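Local coordinates for SusD superfamily protein (PDB 3HDX), which probably binds polysaccharide at the outer membrane of Bacteroides thetaiotaomicron as a SusD-like protein, at residues Leu448-Val460 / Thr466-Lys478. Sequence-based numbering, arbitrary orientation.
Sequences LRLISSGGIYWPV and TANSQIEQNEFWK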
ATOM      1  N   LEU A 448      13.962 -18.603  -2.280  1.00 12.88           N
ATOM      2  CA  LEU A 448      13.109 -19.279  -3.303  1.00 12.81           C
ATOM      3  C   LEU A 448      12.309 -20.432  -2.689  1.00 13.93           C
ATOM      4  O   LEU A 448      11.134 -20.640  -3.020  1.00 14.06           O
ATOM      5  CB  LEU A 448      13.940 -19.756  -4.496  1.00 13.47           C
ATOM      6  CG  LEU A 448      14.549 -18.672  -5.370  1.00 13.44           C
ATOM      7  CD1 LEU A 448      15.649 -19.284  -6.278  1.00 14.27           C
ATOM      8  CD2 LEU A 448      13.402 -17.979  -6.164  1.00 13.98           C
ATOM      9  N   ARG A 449      12.923 -21.154  -1.748  1.00 14.86           N
ATOM     10  CA  ARG A 449      12.192 -22.249  -1.063  1.00 15.99           C
ATOM     11  C   ARG A 449      11.119 -21.674  -0.157  1.00 14.37           C
ATOM     12  O   ARG A 449      10.054 -22.242  -0.043  1.00 16.00           O
ATOM     13  CB  ARG A 449      13.155 -23.158  -0.326  1.00 17.82           C
ATOM     14  CG  ARG A 449      12.524 -24.257   0.514  1.00 21.36           C
ATOM     15  CD  ARG A 449      12.357 -23.769   1.901  1.00 24.35           C
ATOM     16  NE  ARG A 449      11.758 -24.773   2.750  1.00 27.44           N
ATOM     17  CZ  ARG A 449      11.624 -24.620   4.067  1.00 30.15           C
ATOM     18  NH1 ARG A 449      12.042 -23.511   4.705  1.00 30.60           N
ATOM     19  NH2 ARG A 449      11.071 -25.609   4.748  1.00 32.34           N
ATOM     20  N   LEU A 450      11.410 -20.570   0.535  1.00 14.40           N
ATOM     21  CA  LEU A 450      10.395 -19.898   1.353  1.00 14.82           C
ATOM     22  C   LEU A 450       9.178 -19.505   0.501  1.00 14.55           C
ATOM     23  O   LEU A 450       8.031 -19.638   0.946  1.00 15.51           O
ATOM     24  CB  LEU A 450      10.994 -18.663   2.023  1.00 15.32           C
ATOM     25  CG  LEU A 450      10.189 -18.028   3.158  1.00 14.26           C
ATOM     26  CD1 LEU A 450      10.210 -18.892   4.425  1.00 15.24           C
ATOM     27  CD2 LEU A 450      10.743 -16.671   3.511  1.00 15.60           C
ATOM     28  N   ILE A 451       9.425 -19.073  -0.737  1.00 13.83           N
ATOM     29  CA  ILE A 451       8.336 -18.692  -1.659  1.00 14.82           C
ATOM     30  C   ILE A 451       7.532 -19.927  -2.050  1.00 15.73           C
ATOM     31  O   ILE A 451       6.308 -19.943  -1.895  1.00 16.46           O
ATOM     32  CB  ILE A 451       8.870 -17.983  -2.917  1.00 14.19           C
ATOM     33  CG1 ILE A 451       9.453 -16.607  -2.543  1.00 14.50           C
ATOM     34  CG2 ILE A 451       7.755 -17.817  -3.988  1.00 15.09           C
ATOM     35  CD1 ILE A 451      10.349 -15.988  -3.613  1.00 13.77           C
ATOM     36  N   SER A 452       8.220 -20.975  -2.510  1.00 16.97           N
ATOM     37  CA  SER A 452       7.520 -22.176  -2.980  1.00 18.50           C
ATOM     38  C   SER A 452       6.779 -22.923  -1.865  1.00 18.73           C
ATOM     39  O   SER A 452       5.728 -23.535  -2.112  1.00 19.47           O
ATOM     40  CB  SER A 452       8.473 -23.112  -3.710  1.00 20.27           C
ATOM     41  OG  SER A 452       9.453 -23.634  -2.847  1.00 21.76           O
ATOM     42  N   SER A 453       7.324 -22.856  -0.647  1.00 18.02           N
ATOM     43  CA  SER A 453       6.758 -23.564   0.493  1.00 18.70           C
ATOM     44  C   SER A 453       5.635 -22.792   1.182  1.00 17.99           C
ATOM     45  O   SER A 453       5.002 -23.320   2.082  1.00 18.95           O
ATOM     46  CB  SER A 453       7.837 -23.919   1.511  1.00 19.25           C
ATOM     47  OG  SER A 453       8.379 -22.743   2.094  1.00 19.43           O
ATOM     48  N   GLY A 454       5.382 -21.539   0.788  1.00 16.14           N
ATOM     49  CA  GLY A 454       4.344 -20.764   1.439  1.00 15.94           C
ATOM     50  C   GLY A 454       4.761 -20.047   2.691  1.00 14.85           C
ATOM     51  O   GLY A 454       3.918 -19.422   3.323  1.00 15.07           O
ATOM     52  N   GLY A 455       6.059 -20.062   3.023  1.00 13.08           N
ATOM     53  CA  GLY A 455       6.567 -19.323   4.167  1.00 13.76           C
ATOM     54  C   GLY A 455       6.634 -17.823   4.006  1.00 13.28           C
ATOM     55  O   GLY A 455       6.969 -17.123   4.955  1.00 13.67           O
ATOM     56  N   ILE A 456       6.294 -17.349   2.807  1.00 11.80           N
ATOM     57  CA  ILE A 456       6.152 -15.918   2.516  1.00 11.64           C
ATOM     58  C   ILE A 456       4.768 -15.395   2.892  1.00 12.01           C
ATOM     59  O   ILE A 456       4.522 -14.173   2.791  1.00 13.44           O
ATOM     60  CB  ILE A 456       6.418 -15.579   1.028  1.00 12.64           C
ATOM     61  CG1 ILE A 456       5.471 -16.344   0.080  1.00 13.31           C
ATOM     62  CG2 ILE A 456       7.928 -15.753   0.712  1.00 13.12           C
ATOM     63  CD1 ILE A 456       5.396 -15.728  -1.315  1.00 13.65           C
ATOM     64  N   TYR A 457       3.865 -16.272   3.337  1.00 11.66           N
ATOM     65  CA  TYR A 457       2.537 -15.834   3.793  1.00 12.88           C
ATOM     66  C   TYR A 457       2.412 -15.962   5.293  1.00 12.49           C
ATOM     67  O   TYR A 457       3.248 -16.578   5.978  1.00 13.86           O
ATOM     68  CB  TYR A 457       1.460 -16.662   3.079  1.00 13.50           C
ATOM     69  CG  TYR A 457       1.570 -16.557   1.585  1.00 14.32           C
ATOM     70  CD1 TYR A 457       1.441 -15.332   0.972  1.00 13.55           C
ATOM     71  CD2 TYR A 457       1.804 -17.670   0.784  1.00 15.10           C
ATOM     72  CE1 TYR A 457       1.527 -15.202  -0.384  1.00 14.47           C
ATOM     73  CE2 TYR A 457       1.929 -17.545  -0.597  1.00 15.29           C
ATOM     74  CZ  TYR A 457       1.780 -16.287  -1.177  1.00 14.04           C
ATOM     75  OH  TYR A 457       1.846 -16.087  -2.560  1.00 16.49           O
ATOM     76  N   TRP A 458       1.389 -15.314   5.809  1.00 11.56           N
ATOM     77  CA  TRP A 458       1.036 -15.363   7.223  1.00 12.36           C
ATOM     78  C   TRP A 458       0.210 -16.595   7.503  1.00 13.17           C
ATOM     79  O   TRP A 458      -0.519 -17.104   6.636  1.00 13.87           O
ATOM     80  CB  TRP A 458       0.228 -14.120   7.659  1.00 12.74           C
ATOM     81  CG  TRP A 458       1.100 -12.955   7.856  1.00 12.78           C
ATOM     82  CD1 TRP A 458       1.766 -12.237   6.876  1.00 12.79           C
ATOM     83  CD2 TRP A 458       1.420 -12.337   9.106  1.00 12.14           C
ATOM     84  NE1 TRP A 458       2.477 -11.213   7.468  1.00 13.24           N
ATOM     85  CE2 TRP A 458       2.270 -11.233   8.826  1.00 13.07           C
ATOM     86  CE3 TRP A 458       1.052 -12.597  10.447  1.00 14.32           C
ATOM     87  CZ2 TRP A 458       2.815 -10.418   9.849  1.00 14.78           C
ATOM     88  CZ3 TRP A 458       1.559 -11.762  11.449  1.00 15.37           C
ATOM     89  CH2 TRP A 458       2.437 -10.691  11.144  1.00 15.73           C
ATOM     90  N   PRO A 459       0.293 -17.105   8.741  1.00 14.73           N
ATOM     91  CA  PRO A 459      -0.633 -18.171   9.108  1.00 14.29           C
ATOM     92  C   PRO A 459      -2.083 -17.644   9.127  1.00 14.10           C
ATOM     93  O   PRO A 459      -2.298 -16.447   9.270  1.00 13.88           O
ATOM     94  CB  PRO A 459      -0.196 -18.530  10.528  1.00 14.90           C
ATOM     95  CG  PRO A 459       0.600 -17.463  11.012  1.00 16.86           C
ATOM     96  CD  PRO A 459       1.149 -16.715   9.865  1.00 14.90           C
ATOM     97  N   VAL A 460      -3.034 -18.556   8.919  1.00 13.41           N
ATOM     98  CA  VAL A 460      -4.442 -18.308   9.141  1.00 14.42           C
ATOM     99  C   VAL A 460      -4.678 -18.391  10.667  1.00 16.03           C
ATOM    100  O   VAL A 460      -4.158 -19.271  11.344  1.00 16.52           O
ATOM    101  CB  VAL A 460      -5.324 -19.331   8.369  1.00 14.96           C
ATOM    102  CG1 VAL A 460      -6.832 -19.125   8.649  1.00 15.77           C
ATOM    103  CG2 VAL A 460      -5.034 -19.234   6.880  1.00 15.85           C
ATOM    104  N   THR A 466     -11.088 -22.860  13.546  1.00 24.03           N
ATOM    105  CA  THR A 466     -12.056 -23.476  14.485  1.00 26.29           C
ATOM    106  C   THR A 466     -13.522 -23.229  14.081  1.00 26.80           C
ATOM    107  O   THR A 466     -14.336 -24.180  14.065  1.00 28.77           O
ATOM    108  CB  THR A 466     -11.748 -23.045  15.937  1.00 26.73           C
ATOM    109  OG1 THR A 466     -10.466 -23.590  16.279  1.00 28.18           O
ATOM    110  CG2 THR A 466     -12.829 -23.569  16.936  1.00 27.19           C
ATOM    111  N   ALA A 467     -13.820 -21.995  13.694  1.00 25.98           N
ATOM    112  CA  ALA A 467     -15.162 -21.564  13.315  1.00 25.66           C
ATOM    113  C   ALA A 467     -15.612 -22.020  11.920  1.00 25.62           C
ATOM    114  O   ALA A 467     -16.818 -22.124  11.682  1.00 27.36           O
ATOM    115  CB  ALA A 467     -15.273 -20.034  13.428  1.00 26.07           C
ATOM    116  N   ASN A 468     -14.663 -22.320  11.036  1.00 25.04           N
ATOM    117  CA  ASN A 468     -14.917 -22.626   9.608  1.00 25.40           C
ATOM    118  C   ASN A 468     -14.082 -23.845   9.190  1.00 24.30           C
ATOM    119  O   ASN A 468     -12.952 -23.707   8.706  1.00 22.86           O
ATOM    120  CB  ASN A 468     -14.544 -21.384   8.751  1.00 26.65           C
ATOM    121  CG  ASN A 468     -15.174 -20.071   9.262  1.00 28.21           C
ATOM    122  OD1 ASN A 468     -16.376 -19.873   9.126  1.00 27.85           O
ATOM    123  ND2 ASN A 468     -14.337 -19.154   9.841  1.00 29.31           N
ATOM    124  N   SER A 469     -14.657 -25.047   9.358  1.00 23.00           N
ATOM    125  CA  SER A 469     -13.929 -26.307   9.173  1.00 23.99           C
ATOM    126  C   SER A 469     -13.354 -26.550   7.770  1.00 21.54           C
ATOM    127  O   SER A 469     -12.444 -27.369   7.628  1.00 20.89           O
ATOM    128  CB  SER A 469     -14.797 -27.533   9.589  1.00 26.01           C
ATOM    129  OG  SER A 469     -15.887 -27.673   8.704  1.00 28.27           O
ATOM    130  N   GLN A 470     -13.841 -25.849   6.739  1.00 19.62           N
ATOM    131  CA  GLN A 470     -13.269 -26.058   5.398  1.00 18.52           C
ATOM    132  C   GLN A 470     -12.004 -25.239   5.174  1.00 17.05           C
ATOM    133  O   GLN A 470     -11.359 -25.451   4.160  1.00 16.45           O
ATOM    134  CB  GLN A 470     -14.278 -25.716   4.301  1.00 19.51           C
ATOM    135  CG  GLN A 470     -15.512 -26.638   4.304  1.00 20.96           C
ATOM    136  CD  GLN A 470     -16.135 -26.687   2.917  1.00 22.60           C
ATOM    137  OE1 GLN A 470     -15.497 -27.130   1.947  1.00 24.44           O
ATOM    138  NE2 GLN A 470     -17.341 -26.227   2.813  1.00 22.63           N
ATOM    139  N   ILE A 471     -11.673 -24.323   6.101  1.00 16.40           N
ATOM    140  CA  ILE A 471     -10.480 -23.462   5.985  0.50 16.27           C
ATOM    141  C   ILE A 471      -9.272 -24.216   6.518  1.00 16.62           C
ATOM    142  O   ILE A 471      -9.256 -24.595   7.684  1.00 17.87           O
ATOM    143  CB  ILE A 471     -10.645 -22.168   6.791  0.50 15.81           C
ATOM    144  CG1 ILE A 471     -11.841 -21.371   6.268  0.50 16.18           C
ATOM    145  CG2 ILE A 471      -9.377 -21.272   6.716  0.50 15.35           C
ATOM    146  CD1 ILE A 471     -11.684 -20.985   4.821  0.50 14.45           C
ATOM    147  N   GLU A 472      -8.275 -24.437   5.662  1.00 16.79           N
ATOM    148  CA  GLU A 472      -7.050 -25.183   5.986  0.50 17.77           C
ATOM    149  C   GLU A 472      -5.900 -24.225   6.287  1.00 17.04           C
ATOM    150  O   GLU A 472      -5.747 -23.185   5.652  1.00 16.45           O
ATOM    151  CB  GLU A 472      -6.653 -26.089   4.800  0.50 20.41           C
ATOM    152  CG  GLU A 472      -5.484 -27.069   5.060  0.50 22.76           C
ATOM    153  CD  GLU A 472      -4.987 -27.777   3.797  0.50 25.44           C
ATOM    154  OE1 GLU A 472      -5.347 -27.359   2.662  0.50 27.70           O
ATOM    155  OE2 GLU A 472      -4.216 -28.744   3.948  0.50 26.36           O
ATOM    156  N   GLN A 473      -5.072 -24.591   7.250  1.00 16.72           N
ATOM    157  CA  GLN A 473      -3.922 -23.786   7.571  1.00 15.53           C
ATOM    158  C   GLN A 473      -2.908 -23.871   6.434  1.00 16.59           C
ATOM    159  O   GLN A 473      -2.848 -24.861   5.686  1.00 17.08           O
ATOM    160  CB  GLN A 473      -3.284 -24.315   8.868  1.00 14.81           C
ATOM    161  CG  GLN A 473      -2.071 -23.553   9.388  1.00 15.39           C
ATOM    162  CD  GLN A 473      -2.370 -22.101   9.607  1.00 15.76           C
ATOM    163  OE1 GLN A 473      -2.209 -21.272   8.677  1.00 16.13           O
ATOM    164  NE2 GLN A 473      -2.929 -21.789  10.780  1.00 16.83           N
ATOM    165  N   ASN A 474      -2.107 -22.813   6.318  1.00 16.52           N
ATOM    166  CA  ASN A 474      -0.942 -22.808   5.420  1.00 17.81           C
ATOM    167  C   ASN A 474       0.013 -23.895   5.911  1.00 18.63           C
ATOM    168  O   ASN A 474       0.427 -23.869   7.073  1.00 18.06           O
ATOM    169  CB  ASN A 474      -0.242 -21.454   5.511  1.00 18.13           C
ATOM    170  CG  ASN A 474       1.024 -21.298   4.572  1.00 20.14           C
ATOM    171  OD1 ASN A 474       1.840 -22.203   4.302  1.00 21.28           O
ATOM    172  ND2 ASN A 474       1.192 -20.077   4.125  1.00 19.80           N
ATOM    173  N   GLU A 475       0.400 -24.784   5.000  1.00 20.47           N
ATOM    174  CA  GLU A 475       1.274 -25.952   5.287  1.00 23.21           C
ATOM    175  C   GLU A 475       2.557 -25.553   6.030  1.00 19.70           C
ATOM    176  O   GLU A 475       2.964 -26.209   6.977  1.00 21.00           O
ATOM    177  CB  GLU A 475       1.664 -26.656   3.969  1.00 27.31           C
ATOM    178  CG  GLU A 475       2.221 -28.064   4.137  1.00 31.31           C
ATOM    179  CD  GLU A 475       1.198 -29.047   4.729  1.00 34.15           C
ATOM    180  OE1 GLU A 475      -0.021 -28.930   4.443  1.00 36.86           O
ATOM    181  OE2 GLU A 475       1.609 -29.934   5.499  1.00 37.02           O
ATOM    182  N   PHE A 476       3.135 -24.424   5.654  1.00 18.61           N
ATOM    183  CA  PHE A 476       4.371 -23.945   6.271  1.00 17.37           C
ATOM    184  C   PHE A 476       4.258 -23.724   7.774  1.00 17.07           C
ATOM    185  O   PHE A 476       5.254 -23.937   8.491  1.00 18.19           O
ATOM    186  CB  PHE A 476       4.824 -22.614   5.618  1.00 17.26           C
ATOM    187  CG  PHE A 476       6.246 -22.212   5.966  1.00 16.19           C
ATOM    188  CD1 PHE A 476       7.318 -22.644   5.184  1.00 17.87           C
ATOM    189  CD2 PHE A 476       6.509 -21.397   7.043  1.00 16.21           C
ATOM    190  CE1 PHE A 476       8.630 -22.257   5.490  1.00 17.48           C
ATOM    191  CE2 PHE A 476       7.798 -21.035   7.353  1.00 17.61           C
ATOM    192  CZ  PHE A 476       8.862 -21.453   6.579  1.00 17.90           C
ATOM    193  N   TRP A 477       3.065 -23.303   8.238  1.00 16.13           N
ATOM    194  CA  TRP A 477       2.806 -22.924   9.621  1.00 17.36           C
ATOM    195  C   TRP A 477       2.074 -23.994  10.438  1.00 19.38           C
ATOM    196  O   TRP A 477       1.729 -23.734  11.593  1.00 21.42           O
ATOM    197  CB  TRP A 477       2.040 -21.597   9.691  1.00 17.98           C
ATOM    198  CG  TRP A 477       2.747 -20.490   8.942  1.00 16.15           C
ATOM    199  CD1 TRP A 477       2.351 -19.881   7.774  1.00 16.01           C
ATOM    200  CD2 TRP A 477       3.992 -19.888   9.298  1.00 15.90           C
ATOM    201  NE1 TRP A 477       3.260 -18.918   7.407  1.00 15.08           N
ATOM    202  CE2 TRP A 477       4.272 -18.894   8.326  1.00 15.52           C
ATOM    203  CE3 TRP A 477       4.886 -20.058  10.371  1.00 16.96           C
ATOM    204  CZ2 TRP A 477       5.423 -18.118   8.357  1.00 15.78           C
ATOM    205  CZ3 TRP A 477       6.023 -19.265  10.416  1.00 17.54           C
ATOM    206  CH2 TRP A 477       6.278 -18.298   9.409  1.00 16.74           C
ATOM    207  N   LYS A 478       1.830 -25.154   9.846  1.00 21.73           N
ATOM    208  CA  LYS A 478       1.190 -26.275  10.591  1.00 23.62           C
ATOM    209  C   LYS A 478       2.152 -26.825  11.653  1.00 27.44           C
ATOM    210  O   LYS A 478       3.381 -26.717  11.549  1.00 27.10           O
ATOM    211  CB  LYS A 478       0.752 -27.395   9.654  1.00 23.91           C
ATOM    212  CG  LYS A 478      -0.427 -27.057   8.754  1.00 24.22           C
ATOM    213  CD  LYS A 478      -0.799 -28.253   7.923  1.00 25.95           C
ATOM    214  CE  LYS A 478      -1.983 -27.985   7.035  1.00 27.95           C
ATOM    215  NZ  LYS A 478      -2.243 -29.163   6.160  1.00 29.46           N
ATOM    216  OXT LYS A 478       1.702 -27.367  12.673  1.00 29.93           O
TER
HETATM  217  O   HOH W   1      -1.292 -18.623   4.511  1.00 15.64           O
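The carboxamide of Q473 lies against the backbone of V460 and pairs with both its polar atoms. Q473 OE1 accepts from V460 N at 2.8 Å, and NE2 donates almost straight (169°) to V460 O; both bonds run in the carbonyl planes, on lone pairs. OE1 also takes N474 N, and NE2 reaches E462 at the start of helix 462-467. Shortening Q473 to an alanine would probably leave V460 N and V460 O without these mates, and N474 N and E462 without theirs. Next along, N474 ND2 bonds to G454 O (2.9 Å), which Y457 N meets from the opposite face, and a water links ND2 to W458 O. N474 OD1 accepts from F476 N, closing an Asx turn that leads into the short 3-10 segment 475-477. W477 NE1 reaches Y457 O at 2.7 Å, from above the carbonyl plane. The chain thus ends by folding back on the exit of helix 445-453, where G454, with positive phi, completes a Schellman motif. Two CH-pi contacts follow: CA of G455 sits over the centre of the F476 ring (3.4 Å to the centroid), where a side chain would clash, and P459 CD lies over the five-membered ring of W477, whose other face takes CD2 of F476. A chi1 of -167° turns the F476 ring away from its own backbone N and lays F476 CZ against L450 CD1 (3.6 Å), an apolar contact.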